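Local structure of DNA mismatch repair protein MUTS (Thermus aquaticus, 1EWQ) at residues C[321-326]-C[533-538]; C[327-332]-C[356-361]; C[382-387]-C[402-407]; C[427-432]-C[462-467]. The protein recognises mismatched base pairs in DNA, as the sensor of mismatch repair, and has a weak ATPase activity. One frame throughout, in Å; residues are numbered along the deposited sequence.

How the contacts relate
Everything here nests inside contact 1, which opens at helix 316-326 and closes some two hundred residues later near the end of helix 514-540. Within that large loop the other three follow in series, none crossing another. Contact 2 comes first, where the loop after helix 316-326 meets helix 346-366; it touches contact 1 through Leu-325 and Ile-358. Contact 3 joins the end of helix 376-385 to the turn leading into helix 406-433, and it touches contact 2 through Leu-356 and Leu-382. The same long helix then carries the chain out to contact 4, whose centre lies about 69 Å from that of contact 1 and which ties the helix to the loop entering a four-stranded sheet.

Contact 1. Residues C[321-326]-C[533-538]; sequences GVRRLL and LAEVAV
Glu-535 OE1 is gripped by two arginines: Arg-323 NE reaches it across the contact at 3.1 Å, and Arg-319, one turn earlier on helix 316-326, makes a second salt bridge to the same oxygen. The pairing with Arg-323 is one of charge and close packing. Its NE hydrogen is directed at a water, with Arg-323 NE 2.7 Å from the water oxygen, and that water may donate to Glu-535 OE2, one of several acceptors in its reach. The arginine does not meet the carboxylate end-on. Its chain bends at chi3 (58°), turning the guanidinium against the glutamate stem, with Glu-535 CG 3.2 Å above the Arg-323 guanidinium plane toward its rim. The two flat groups lie only 24° from parallel. Arg-323 NH1 bonds the backbone oxygen of Glu-278, which probably limits how the group can turn. An alanine in place of Arg-323 would probably leave Glu-278 O without this donor and the buried carboxylate with one arginine fewer, next to Arg-319. The salt bridge joins helix 316-326, in the helical domain III of MutS, to the late part of helix 514-540. Since Glu-320 brings a like charge close to OE2, the two arginines and the water probably do much to keep the carboxylate ionised between these helices.

Contact 2. Residues C[327-332]-C[356-361]; sequences YRLADL and LQILPE
Ile-358 reaches into the loop 327-332 with a single methyl, CD1, which rests against the backbone and CB of Arg-328. Its conformation makes it a straight probe: CG1 stands opposite the carbonyl carbon (chi1 -66°), and chi2 is extended, carrying CD1 to the far end of the chain. Ile-358 CD1 sits 3.3 Å from Arg-328 O, a tight fit for a methyl. The same Ile-358 CD1 lies 3.4 Å from Arg-328 CB. Arg-328 offers only the root of its side chain to the isoleucine; the rest extends from CB and then bends at chi3, and the side chain also touches Arg-354 of helix 346-366. Leu-329 takes the opposite choice at its first torsion, with CG trans to N (chi1 -160°), which swings Leu-329 CD1 round to within 4.4 Å of Ile-358 CD1. Here the touch is looser, an ordinary contact between apolar methyls. The contact is therefore pure packing, a methyl against loop backbone, with no polar pair between the segments. Ala-330 N is bonded to Ser-355 OG, a polar tie to the same helix, and Asp-331 caps the next helix, 332-340, through Arg-334 N. The loop thus links helix 316-326 to helix 332-340 while lying along helix 346-366, and Leu-329 and Leu-332 also pack on helix 514-540, within the helical domain III of MutS.

Contact 3. Residues C[382-387]-C[402-407]; sequences LEAALV and EGYDPD
This is an aromatic-on-alanine packing contact at a helix end: the ring of Tyr-404, in the turn before helix 406-433, lies over the last residues of helix 376-385. Ala-385 CB makes a CH-pi contact with the Tyr-404 ring, 3.7 Å from its centroid and 16° off the normal. The methyl sits somewhat toward the rim, Ala-385 CB lying 3.6 Å from Tyr-404 CZ. Behind it, Ala-385 CA also lies over the face, 3.5 Å from Tyr-404 CD1. Ala-384 contributes mainly backbone, its carbonyl oxygen approaching Tyr-404 CD1 obliquely at a tight 3.0 Å. With CG trans to the backbone N (chi1 -176°), the tyrosine throws its ring out from the turn and onto the helix end. In the helical domain III of MutS, the long connection from helix 376-385 doubles back on itself here, Ala-385 and Val-387 forming backbone hydrogen bonds with Arg-401 and Leu-399, before helix 406-433 starts its run outward toward the four-stranded sheet near the bound DNA. At the end of the first helix Leu-382 O takes the amides of both Ala-385 and Leu-386, and the chain leaves helical geometry at Leu-386. The second helix starts cleanly, Asp-405 at its N-cap bonding Leu-408 N through OD1 while OD2 pairs with Arg-498. Tyr-404 also rests on Val-502 of helix 479-511.

Contact 4. Residues C[427-432]-C[462-467]; sequences ERERER and KEYRPV
Glu-429 folds back at chi2 (-54°) and Tyr-464 extends its ring toward it, CG opposite the carbonyl carbon (chi1 -80°), so that the two meet from opposing directions. The pair joins the long helix 406-433 to the loop that leads into strand 465-469, at the edge of the four-stranded antiparallel sheet in MutS domain III, the contact's nearest atom about 10 Å from the bound DNA. Tyr-464 OH donates to Glu-429 OE1 in a very short bond of 2.5 Å. The oxygen lies in the ring plane at its edge, with carboxylate and ring 50° apart. The other oxygen serves a salt-bridge network within the helix, Arg-428 and Arg-432 meeting Glu-429 OE2 with Arg-428 NE lying over the face of the Arg-432 guanidinium. A glutamine in place of Glu-429 is likely to strip both arginines of the negative charge that draws them together. Side-on, Arg-428 uses two nitrogens on that one atom, Arg-428 NE lying 3.1 Å from Glu-429 OE2 on its anti lone pair.

Contact 1. Residues C[321-326]-C[533-538]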
loop_
_atom_site.group_PDB
_atom_site.type_symbol
_atom_site.label_atom_id
_atom_site.label_comp_id
_atom_site.label_asym_id
_atom_site.label_seq_id
_atom_site.Cartn_x
_atom_site.Cartn_y
_atom_site.Cartn_z
ATOM N N GLY C 321 -1.384 26.166 -30.811
ATOM C CA GLY C 321 -2.748 26.660 -30.812
ATOM C C GLY C 321 -3.736 25.528 -30.605
ATOM O O GLY C 321 -4.646 25.621 -29.773
ATOM N N VAL C 322 -3.559 24.455 -31.367
ATOM C CA VAL C 322 -4.439 23.296 -31.258
ATOM C C VAL C 322 -4.372 22.715 -29.843
ATOM O O VAL C 322 -5.408 22.428 -29.236
ATOM C CB VAL C 322 -4.054 22.219 -32.304
ATOM C CG1 VAL C 322 -4.715 20.892 -31.978
ATOM C CG2 VAL C 322 -4.484 22.681 -33.684
ATOM N N ARG C 323 -3.155 22.567 -29.320
ATOM C CA ARG C 323 -2.942 22.031 -27.978
ATOM C C ARG C 323 -3.585 22.920 -26.901
ATOM O O ARG C 323 -4.110 22.425 -25.902
ATOM C CB ARG C 323 -1.431 21.849 -27.719
ATOM C CG ARG C 323 -0.800 20.691 -28.516
ATOM C CD ARG C 323 0.731 20.635 -28.416
ATOM N NE ARG C 323 1.206 20.521 -27.038
ATOM C CZ ARG C 323 1.003 19.466 -26.252
ATOM N NH1 ARG C 323 0.332 18.412 -26.707
ATOM N NH2 ARG C 323 1.453 19.469 -25.000
ATOM N N ARG C 324 -3.549 24.232 -27.116
ATOM C CA ARG C 324 -4.147 25.181 -26.181
ATOM C C ARG C 324 -5.648 24.910 -26.135
ATOM O O ARG C 324 -6.243 24.796 -25.062
ATOM C CB ARG C 324 -3.924 26.625 -26.668
ATOM C CG ARG C 324 -3.320 27.571 -25.645
ATOM C CD ARG C 324 -3.539 29.037 -26.050
ATOM N NE ARG C 324 -3.060 29.310 -27.401
ATOM C CZ ARG C 324 -1.782 29.256 -27.774
ATOM N NH1 ARG C 324 -0.835 28.947 -26.894
ATOM N NH2 ARG C 324 -1.452 29.485 -29.040
ATOM N N LEU C 325 -6.256 24.803 -27.316
ATOM C CA LEU C 325 -7.694 24.564 -27.412
ATOM C C LEU C 325 -8.104 23.194 -26.877
ATOM O O LEU C 325 -9.097 23.090 -26.152
ATOM C CB LEU C 325 -8.170 24.745 -28.864
ATOM C CG LEU C 325 -8.144 26.212 -29.338
ATOM C CD1 LEU C 325 -8.295 26.294 -30.846
ATOM C CD2 LEU C 325 -9.255 27.001 -28.630
ATOM N N LEU C 326 -7.339 22.157 -27.222
ATOM C CA LEU C 326 -7.638 20.800 -26.763
ATOM C C LEU C 326 -7.623 20.690 -25.243
ATOM O O LEU C 326 -8.381 19.924 -24.661
ATOM C CB LEU C 326 -6.632 19.808 -27.340
ATOM C CG LEU C 326 -6.715 19.557 -28.841
ATOM C CD1 LEU C 326 -5.622 18.567 -29.245
ATOM C CD2 LEU C 326 -8.109 19.028 -29.196
ATOM N N LEU C 533 2.963 14.074 -30.259
ATOM C CA LEU C 533 4.212 13.429 -30.645
ATOM C C LEU C 533 5.153 14.480 -31.221
ATOM O O LEU C 533 6.376 14.360 -31.089
ATOM C CB LEU C 533 3.956 12.323 -31.678
ATOM C CG LEU C 533 3.178 11.101 -31.159
ATOM C CD1 LEU C 533 2.891 10.127 -32.289
ATOM C CD2 LEU C 533 3.990 10.414 -30.077
ATOM N N ALA C 534 4.585 15.511 -31.855
ATOM C CA ALA C 534 5.401 16.579 -32.421
ATOM C C ALA C 534 5.982 17.384 -31.271
ATOM O O ALA C 534 7.141 17.790 -31.314
ATOM C CB ALA C 534 4.564 17.492 -33.333
ATOM N N GLU C 535 5.163 17.601 -30.246
ATOM C CA GLU C 535 5.566 18.345 -29.059
ATOM C C GLU C 535 6.780 17.683 -28.408
ATOM O O GLU C 535 7.765 18.350 -28.084
ATOM C CB GLU C 535 4.417 18.379 -28.057
ATOM C CG GLU C 535 4.506 19.483 -27.022
ATOM C CD GLU C 535 4.247 20.861 -27.620
ATOM O OE1 GLU C 535 3.753 20.929 -28.760
ATOM O OE2 GLU C 535 4.526 21.873 -26.952
ATOM N N VAL C 536 6.692 16.371 -28.204
ATOM C CA VAL C 536 7.769 15.604 -27.597
ATOM C C VAL C 536 9.010 15.661 -28.482
ATOM O O VAL C 536 10.125 15.824 -27.997
ATOM C CB VAL C 536 7.360 14.113 -27.416
ATOM C CG1 VAL C 536 8.597 13.254 -27.145
ATOM C CG2 VAL C 536 6.383 13.979 -26.273
ATOM N N ALA C 537 8.798 15.510 -29.783
ATOM C CA ALA C 537 9.895 15.529 -30.739
ATOM C C ALA C 537 10.657 16.861 -30.677
ATOM O O ALA C 537 11.890 16.881 -30.692
ATOM C CB ALA C 537 9.356 15.286 -32.147
ATOM N N VAL C 538 9.923 17.969 -30.599
ATOM C CA VAL C 538 10.566 19.279 -30.543
ATOM C C VAL C 538 11.286 19.494 -29.218
ATOM O O VAL C 538 12.412 19.978 -29.187
ATOM C CB VAL C 538 9.545 20.437 -30.747
ATOM C CG1 VAL C 538 10.238 21.782 -30.550
ATOM C CG2 VAL C 538 8.974 20.374 -32.142
HETATM O O HOH W 1 1.764 22.951 -25.881
#

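Contact 2. Residues C[327-332]-C[356-361]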
loop_
_atom_site.group_PDB
_atom_site.type_symbol
_atom_site.label_atom_id
_atom_site.label_comp_id
_atom_site.label_asym_id
_atom_site.label_seq_id
_atom_site.Cartn_x
_atom_site.Cartn_y
_atom_site.Cartn_z
ATOM N N TYR C 327 -6.752 21.463 -24.606
ATOM C CA TYR C 327 -6.631 21.459 -23.156
ATOM C C TYR C 327 -7.988 21.558 -22.468
ATOM O O TYR C 327 -8.194 20.983 -21.405
ATOM C CB TYR C 327 -5.749 22.629 -22.712
ATOM C CG TYR C 327 -5.477 22.685 -21.224
ATOM C CD1 TYR C 327 -4.428 21.958 -20.654
ATOM C CD2 TYR C 327 -6.273 23.455 -20.387
ATOM C CE1 TYR C 327 -4.182 22.002 -19.283
ATOM C CE2 TYR C 327 -6.038 23.505 -19.018
ATOM C CZ TYR C 327 -4.990 22.778 -18.473
ATOM O OH TYR C 327 -4.764 22.851 -17.118
ATOM N N ARG C 328 -8.916 22.290 -23.073
ATOM C CA ARG C 328 -10.234 22.452 -22.471
ATOM C C ARG C 328 -11.269 21.474 -23.017
ATOM O O ARG C 328 -12.447 21.587 -22.689
ATOM C CB ARG C 328 -10.746 23.885 -22.676
ATOM C CG ARG C 328 -9.984 24.967 -21.900
ATOM C CD ARG C 328 -10.486 26.365 -22.263
ATOM N NE ARG C 328 -11.846 26.646 -21.788
ATOM C CZ ARG C 328 -12.140 27.135 -20.582
ATOM N NH1 ARG C 328 -11.168 27.408 -19.713
ATOM N NH2 ARG C 328 -13.407 27.353 -20.237
ATOM N N LEU C 329 -10.843 20.510 -23.829
ATOM C CA LEU C 329 -11.793 19.560 -24.411
ATOM C C LEU C 329 -12.136 18.369 -23.509
ATOM O O LEU C 329 -11.265 17.591 -23.121
ATOM C CB LEU C 329 -11.264 19.037 -25.748
ATOM C CG LEU C 329 -12.320 18.439 -26.671
ATOM C CD1 LEU C 329 -13.176 19.563 -27.221
ATOM C CD2 LEU C 329 -11.667 17.663 -27.805
ATOM N N ALA C 330 -13.411 18.224 -23.174
ATOM C CA ALA C 330 -13.827 17.099 -22.345
ATOM C C ALA C 330 -13.740 15.813 -23.187
ATOM O O ALA C 330 -13.464 15.870 -24.387
ATOM C CB ALA C 330 -15.253 17.318 -21.846
ATOM N N ASP C 331 -13.958 14.668 -22.545
ATOM C CA ASP C 331 -13.928 13.350 -23.196
ATOM C C ASP C 331 -15.289 13.132 -23.887
ATOM O O ASP C 331 -16.228 12.614 -23.274
ATOM C CB ASP C 331 -13.709 12.269 -22.121
ATOM C CG ASP C 331 -13.552 10.864 -22.702
ATOM O OD1 ASP C 331 -14.068 10.601 -23.812
ATOM O OD2 ASP C 331 -12.924 10.019 -22.027
ATOM N N LEU C 332 -15.393 13.525 -25.152
ATOM C CA LEU C 332 -16.648 13.400 -25.884
ATOM C C LEU C 332 -17.082 11.976 -26.220
ATOM O O LEU C 332 -18.264 11.725 -26.494
ATOM C CB LEU C 332 -16.589 14.245 -27.155
ATOM C CG LEU C 332 -16.903 15.738 -26.965
ATOM C CD1 LEU C 332 -16.117 16.294 -25.791
ATOM C CD2 LEU C 332 -16.593 16.491 -28.251
ATOM N N LEU C 356 -18.240 22.029 -27.216
ATOM C CA LEU C 356 -18.809 22.400 -28.501
ATOM C C LEU C 356 -18.501 23.851 -28.877
ATOM O O LEU C 356 -18.610 24.230 -30.044
ATOM C CB LEU C 356 -20.320 22.161 -28.503
ATOM C CG LEU C 356 -20.754 20.699 -28.347
ATOM C CD1 LEU C 356 -22.258 20.601 -28.499
ATOM C CD2 LEU C 356 -20.055 19.823 -29.383
ATOM N N GLN C 357 -18.121 24.660 -27.891
ATOM C CA GLN C 357 -17.770 26.057 -28.145
ATOM C C GLN C 357 -16.315 26.116 -28.608
ATOM O O GLN C 357 -15.889 27.066 -29.258
ATOM C CB GLN C 357 -17.960 26.896 -26.875
ATOM C CG GLN C 357 -19.408 26.941 -26.395
ATOM C CD GLN C 357 -19.601 27.741 -25.117
ATOM O OE1 GLN C 357 -18.922 27.511 -24.114
ATOM N NE2 GLN C 357 -20.547 28.674 -25.144
ATOM N N ILE C 358 -15.562 25.078 -28.272
ATOM C CA ILE C 358 -14.157 24.982 -28.651
ATOM C C ILE C 358 -14.060 24.472 -30.087
ATOM O O ILE C 358 -13.214 24.908 -30.868
ATOM C CB ILE C 358 -13.414 23.986 -27.729
ATOM C CG1 ILE C 358 -13.383 24.533 -26.302
ATOM C CG2 ILE C 358 -12.006 23.708 -28.264
ATOM C CD1 ILE C 358 -12.883 23.533 -25.291
ATOM N N LEU C 359 -14.959 23.555 -30.417
ATOM C CA LEU C 359 -15.009 22.922 -31.727
ATOM C C LEU C 359 -14.851 23.882 -32.901
ATOM O O LEU C 359 -14.001 23.671 -33.760
ATOM C CB LEU C 359 -16.307 22.127 -31.856
ATOM C CG LEU C 359 -16.239 20.916 -32.780
ATOM C CD1 LEU C 359 -15.081 20.017 -32.351
ATOM C CD2 LEU C 359 -17.568 20.164 -32.730
ATOM N N PRO C 360 -15.670 24.945 -32.963
ATOM C CA PRO C 360 -15.558 25.902 -34.069
ATOM C C PRO C 360 -14.204 26.608 -34.145
ATOM O O PRO C 360 -13.753 26.975 -35.226
ATOM C CB PRO C 360 -16.716 26.863 -33.816
ATOM C CG PRO C 360 -16.945 26.756 -32.344
ATOM C CD PRO C 360 -16.798 25.293 -32.084
ATOM N N GLU C 361 -13.556 26.793 -32.999
ATOM C CA GLU C 361 -12.248 27.439 -32.971
ATOM C C GLU C 361 -11.191 26.500 -33.563
ATOM O O GLU C 361 -10.307 26.930 -34.304
ATOM C CB GLU C 361 -11.876 27.816 -31.535
ATOM C CG GLU C 361 -12.873 28.748 -30.854
ATOM C CD GLU C 361 -12.449 29.128 -29.444
ATOM O OE1 GLU C 361 -11.426 29.834 -29.291
ATOM O OE2 GLU C 361 -13.134 28.712 -28.486
#

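Contact 3. Residues C[382-387]-C[402-407]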
loop_
_atom_site.group_PDB
_atom_site.type_symbol
_atom_site.label_atom_id
_atom_site.label_comp_id
_atom_site.label_asym_id
_atom_site.label_seq_id
_atom_site.Cartn_x
_atom_site.Cartn_y
_atom_site.Cartn_z
ATOM N N LEU C 382 -27.887 24.389 -25.974
ATOM C CA LEU C 382 -27.282 24.198 -24.664
ATOM C C LEU C 382 -27.007 25.559 -24.039
ATOM O O LEU C 382 -27.336 25.798 -22.873
ATOM C CB LEU C 382 -25.978 23.395 -24.776
ATOM C CG LEU C 382 -26.092 21.889 -25.047
ATOM C CD1 LEU C 382 -24.712 21.256 -25.075
ATOM C CD2 LEU C 382 -26.932 21.241 -23.962
ATOM N N GLU C 383 -26.414 26.452 -24.827
ATOM C CA GLU C 383 -26.101 27.800 -24.362
ATOM C C GLU C 383 -27.357 28.539 -23.900
ATOM O O GLU C 383 -27.322 29.291 -22.927
ATOM C CB GLU C 383 -25.434 28.606 -25.483
ATOM C CG GLU C 383 -23.977 28.253 -25.746
ATOM C CD GLU C 383 -23.418 28.957 -26.973
ATOM O OE1 GLU C 383 -23.390 30.205 -26.998
ATOM O OE2 GLU C 383 -23.013 28.260 -27.923
ATOM N N ALA C 384 -28.459 28.324 -24.612
ATOM C CA ALA C 384 -29.730 28.974 -24.306
ATOM C C ALA C 384 -30.523 28.276 -23.209
ATOM O O ALA C 384 -31.436 28.861 -22.632
ATOM C CB ALA C 384 -30.576 29.050 -25.563
ATOM N N ALA C 385 -30.177 27.025 -22.922
ATOM C CA ALA C 385 -30.896 26.267 -21.911
ATOM C C ALA C 385 -30.273 26.254 -20.521
ATOM O O ALA C 385 -30.978 26.387 -19.521
ATOM C CB ALA C 385 -31.089 24.836 -22.388
ATOM N N LEU C 386 -28.956 26.105 -20.453
ATOM C CA LEU C 386 -28.286 26.007 -19.162
ATOM C C LEU C 386 -27.620 27.276 -18.660
ATOM O O LEU C 386 -27.086 28.065 -19.446
ATOM C CB LEU C 386 -27.242 24.890 -19.225
ATOM C CG LEU C 386 -27.674 23.600 -19.931
ATOM C CD1 LEU C 386 -26.497 22.646 -20.000
ATOM C CD2 LEU C 386 -28.846 22.971 -19.192
ATOM N N VAL C 387 -27.655 27.465 -17.342
ATOM C CA VAL C 387 -27.018 28.623 -16.729
ATOM C C VAL C 387 -25.531 28.499 -17.022
ATOM O O VAL C 387 -25.054 27.410 -17.344
ATOM C CB VAL C 387 -27.231 28.656 -15.199
ATOM C CG1 VAL C 387 -28.715 28.821 -14.885
ATOM C CG2 VAL C 387 -26.673 27.385 -14.565
ATOM N N GLU C 402 -33.458 31.511 -16.914
ATOM C CA GLU C 402 -34.713 32.233 -17.017
ATOM C C GLU C 402 -35.025 32.600 -18.458
ATOM O O GLU C 402 -34.148 33.023 -19.218
ATOM C CB GLU C 402 -34.671 33.491 -16.153
ATOM C CG GLU C 402 -34.865 33.199 -14.676
ATOM C CD GLU C 402 -34.680 34.422 -13.807
ATOM O OE1 GLU C 402 -35.360 35.444 -14.067
ATOM O OE2 GLU C 402 -33.855 34.358 -12.862
ATOM N N GLY C 403 -36.290 32.418 -18.828
ATOM C CA GLY C 403 -36.723 32.730 -20.177
ATOM C C GLY C 403 -36.608 31.583 -21.167
ATOM O O GLY C 403 -36.986 31.731 -22.330
ATOM N N TYR C 404 -36.097 30.437 -20.731
ATOM C CA TYR C 404 -35.957 29.309 -21.642
ATOM C C TYR C 404 -37.274 28.550 -21.789
ATOM O O TYR C 404 -37.790 28.387 -22.897
ATOM C CB TYR C 404 -34.867 28.344 -21.157
ATOM C CG TYR C 404 -34.614 27.206 -22.123
ATOM C CD1 TYR C 404 -33.939 27.420 -23.325
ATOM C CD2 TYR C 404 -35.116 25.933 -21.872
ATOM C CE1 TYR C 404 -33.774 26.395 -24.253
ATOM C CE2 TYR C 404 -34.960 24.904 -22.793
ATOM C CZ TYR C 404 -34.291 25.142 -23.979
ATOM O OH TYR C 404 -34.154 24.122 -24.886
ATOM N N ASP C 405 -37.809 28.082 -20.668
ATOM C CA ASP C 405 -39.058 27.331 -20.675
ATOM C C ASP C 405 -40.164 28.128 -19.987
ATOM O O ASP C 405 -40.110 28.362 -18.782
ATOM C CB ASP C 405 -38.852 25.995 -19.973
ATOM C CG ASP C 405 -40.106 25.151 -19.943
ATOM O OD1 ASP C 405 -40.701 25.012 -18.855
ATOM O OD2 ASP C 405 -40.498 24.627 -21.008
ATOM N N PRO C 406 -41.192 28.542 -20.750
ATOM C CA PRO C 406 -42.319 29.323 -20.222
ATOM C C PRO C 406 -43.030 28.726 -19.011
ATOM O O PRO C 406 -43.369 29.446 -18.075
ATOM C CB PRO C 406 -43.232 29.487 -21.441
ATOM C CG PRO C 406 -42.905 28.291 -22.288
ATOM C CD PRO C 406 -41.412 28.172 -22.160
ATOM N N ASP C 407 -43.256 27.417 -19.026
ATOM C CA ASP C 407 -43.909 26.733 -17.909
ATOM C C ASP C 407 -43.098 27.031 -16.642
ATOM O O ASP C 407 -43.648 27.466 -15.619
ATOM C CB ASP C 407 -43.931 25.221 -18.171
ATOM C CG ASP C 407 -44.826 24.454 -17.195
ATOM O OD1 ASP C 407 -44.826 24.780 -15.985
ATOM O OD2 ASP C 407 -45.517 23.507 -17.642
#

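Contact 4. Residues C[427-432]-C[462-467]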
loop_
_atom_site.group_PDB
_atom_site.type_symbol
_atom_site.label_atom_id
_atom_site.label_comp_id
_atom_site.label_asym_id
_atom_site.label_seq_id
_atom_site.Cartn_x
_atom_site.Cartn_y
_atom_site.Cartn_z
ATOM N N GLU C 427 -42.907 43.852 7.391
ATOM C CA GLU C 427 -43.005 45.301 7.468
ATOM C C GLU C 427 -44.390 45.770 7.915
ATOM O O GLU C 427 -44.510 46.733 8.667
ATOM C CB GLU C 427 -42.646 45.921 6.117
ATOM C CG GLU C 427 -42.350 47.397 6.219
ATOM C CD GLU C 427 -41.393 47.710 7.364
ATOM O OE1 GLU C 427 -40.209 47.297 7.291
ATOM O OE2 GLU C 427 -41.831 48.359 8.342
ATOM N N ARG C 428 -45.431 45.081 7.460
ATOM C CA ARG C 428 -46.789 45.431 7.851
ATOM C C ARG C 428 -46.949 45.247 9.363
ATOM O O ARG C 428 -47.426 46.146 10.066
ATOM C CB ARG C 428 -47.807 44.538 7.140
ATOM C CG ARG C 428 -49.253 44.946 7.406
ATOM C CD ARG C 428 -50.250 43.905 6.921
ATOM N NE ARG C 428 -50.304 42.751 7.813
ATOM C CZ ARG C 428 -51.023 41.656 7.580
ATOM N NH1 ARG C 428 -51.755 41.564 6.475
ATOM N NH2 ARG C 428 -51.010 40.650 8.452
ATOM N N GLU C 429 -46.540 44.081 9.858
ATOM C CA GLU C 429 -46.664 43.776 11.275
ATOM C C GLU C 429 -45.801 44.623 12.212
ATOM O O GLU C 429 -46.206 44.879 13.345
ATOM C CB GLU C 429 -46.412 42.289 11.512
ATOM C CG GLU C 429 -47.550 41.413 11.009
ATOM C CD GLU C 429 -48.897 41.835 11.575
ATOM O OE1 GLU C 429 -49.096 41.736 12.803
ATOM O OE2 GLU C 429 -49.760 42.273 10.789
ATOM N N ARG C 430 -44.627 45.057 11.754
ATOM C CA ARG C 430 -43.769 45.895 12.586
ATOM C C ARG C 430 -44.492 47.194 12.910
ATOM O O ARG C 430 -44.425 47.690 14.038
ATOM C CB ARG C 430 -42.454 46.231 11.876
ATOM C CG ARG C 430 -41.454 45.089 11.801
ATOM C CD ARG C 430 -40.102 45.564 11.270
ATOM N NE ARG C 430 -39.138 44.470 11.181
ATOM C CZ ARG C 430 -37.875 44.604 10.783
ATOM N NH1 ARG C 430 -37.401 45.792 10.431
ATOM N NH2 ARG C 430 -37.082 43.540 10.732
ATOM N N GLU C 431 -45.188 47.743 11.916
ATOM C CA GLU C 431 -45.913 48.993 12.104
ATOM C C GLU C 431 -47.214 48.788 12.883
ATOM O O GLU C 431 -47.540 49.572 13.773
ATOM C CB GLU C 431 -46.194 49.653 10.746
ATOM C CG GLU C 431 -46.699 51.098 10.849
ATOM C CD GLU C 431 -45.737 52.013 11.594
ATOM O OE1 GLU C 431 -45.315 51.657 12.718
ATOM O OE2 GLU C 431 -45.405 53.097 11.062
ATOM N N ARG C 432 -47.958 47.739 12.557
ATOM C CA ARG C 432 -49.200 47.458 13.278
ATOM C C ARG C 432 -48.929 47.278 14.778
ATOM O O ARG C 432 -49.533 47.947 15.619
ATOM C CB ARG C 432 -49.856 46.175 12.761
ATOM C CG ARG C 432 -50.504 46.251 11.390
ATOM C CD ARG C 432 -51.144 44.902 11.077
ATOM N NE ARG C 432 -52.035 44.948 9.920
ATOM C CZ ARG C 432 -52.882 43.973 9.590
ATOM N NH1 ARG C 432 -52.948 42.869 10.333
ATOM N NH2 ARG C 432 -53.682 44.108 8.532
ATOM N N LYS C 462 -53.440 39.645 19.979
ATOM C CA LYS C 462 -54.226 38.454 20.295
ATOM C C LYS C 462 -54.339 37.463 19.137
ATOM O O LYS C 462 -54.492 36.261 19.360
ATOM C CB LYS C 462 -55.639 38.862 20.734
ATOM C CG LYS C 462 -55.719 40.012 21.747
ATOM C CD LYS C 462 -55.102 39.673 23.116
ATOM C CE LYS C 462 -53.607 40.001 23.171
ATOM N NZ LYS C 462 -53.056 39.997 24.572
ATOM N N GLU C 463 -54.273 37.970 17.908
ATOM C CA GLU C 463 -54.383 37.134 16.707
ATOM C C GLU C 463 -53.206 36.181 16.517
ATOM O O GLU C 463 -53.361 35.106 15.938
ATOM C CB GLU C 463 -54.500 38.006 15.448
ATOM C CG GLU C 463 -55.701 38.934 15.417
ATOM C CD GLU C 463 -55.710 39.936 16.564
ATOM O OE1 GLU C 463 -54.678 40.614 16.785
ATOM O OE2 GLU C 463 -56.758 40.048 17.242
ATOM N N TYR C 464 -52.029 36.582 16.986
ATOM C CA TYR C 464 -50.842 35.749 16.845
ATOM C C TYR C 464 -51.046 34.399 17.506
ATOM O O TYR C 464 -51.411 34.325 18.677
ATOM C CB TYR C 464 -49.623 36.451 17.453
ATOM C CG TYR C 464 -49.020 37.505 16.558
ATOM C CD1 TYR C 464 -49.802 38.179 15.622
ATOM C CD2 TYR C 464 -47.676 37.859 16.673
ATOM C CE1 TYR C 464 -49.265 39.184 14.822
ATOM C CE2 TYR C 464 -47.126 38.867 15.881
ATOM C CZ TYR C 464 -47.928 39.525 14.958
ATOM O OH TYR C 464 -47.411 40.530 14.177
ATOM N N ARG C 465 -50.832 33.335 16.740
ATOM C CA ARG C 465 -50.975 31.986 17.262
ATOM C C ARG C 465 -49.572 31.448 17.551
ATOM O O ARG C 465 -48.749 31.310 16.648
ATOM C CB ARG C 465 -51.703 31.091 16.244
ATOM C CG ARG C 465 -51.959 29.653 16.714
ATOM C CD ARG C 465 -51.171 28.628 15.872
ATOM N NE ARG C 465 -51.728 28.450 14.528
ATOM C CZ ARG C 465 -51.117 27.816 13.523
ATOM N NH1 ARG C 465 -49.909 27.285 13.689
ATOM N NH2 ARG C 465 -51.720 27.713 12.338
ATOM N N PRO C 466 -49.281 31.170 18.831
ATOM C CA PRO C 466 -47.990 30.647 19.288
ATOM C C PRO C 466 -47.616 29.429 18.463
ATOM O O PRO C 466 -48.454 28.564 18.225
ATOM C CB PRO C 466 -48.262 30.286 20.748
ATOM C CG PRO C 466 -49.307 31.300 21.149
ATOM C CD PRO C 466 -50.225 31.298 19.954
ATOM N N VAL C 467 -46.367 29.363 18.020
ATOM C CA VAL C 467 -45.921 28.226 17.218
ATOM C C VAL C 467 -44.654 27.576 17.769
ATOM O O VAL C 467 -44.548 26.345 17.844
ATOM C CB VAL C 467 -45.682 28.650 15.743
ATOM C CG1 VAL C 467 -44.933 27.566 14.994
ATOM C CG2 VAL C 467 -47.017 28.904 15.064
#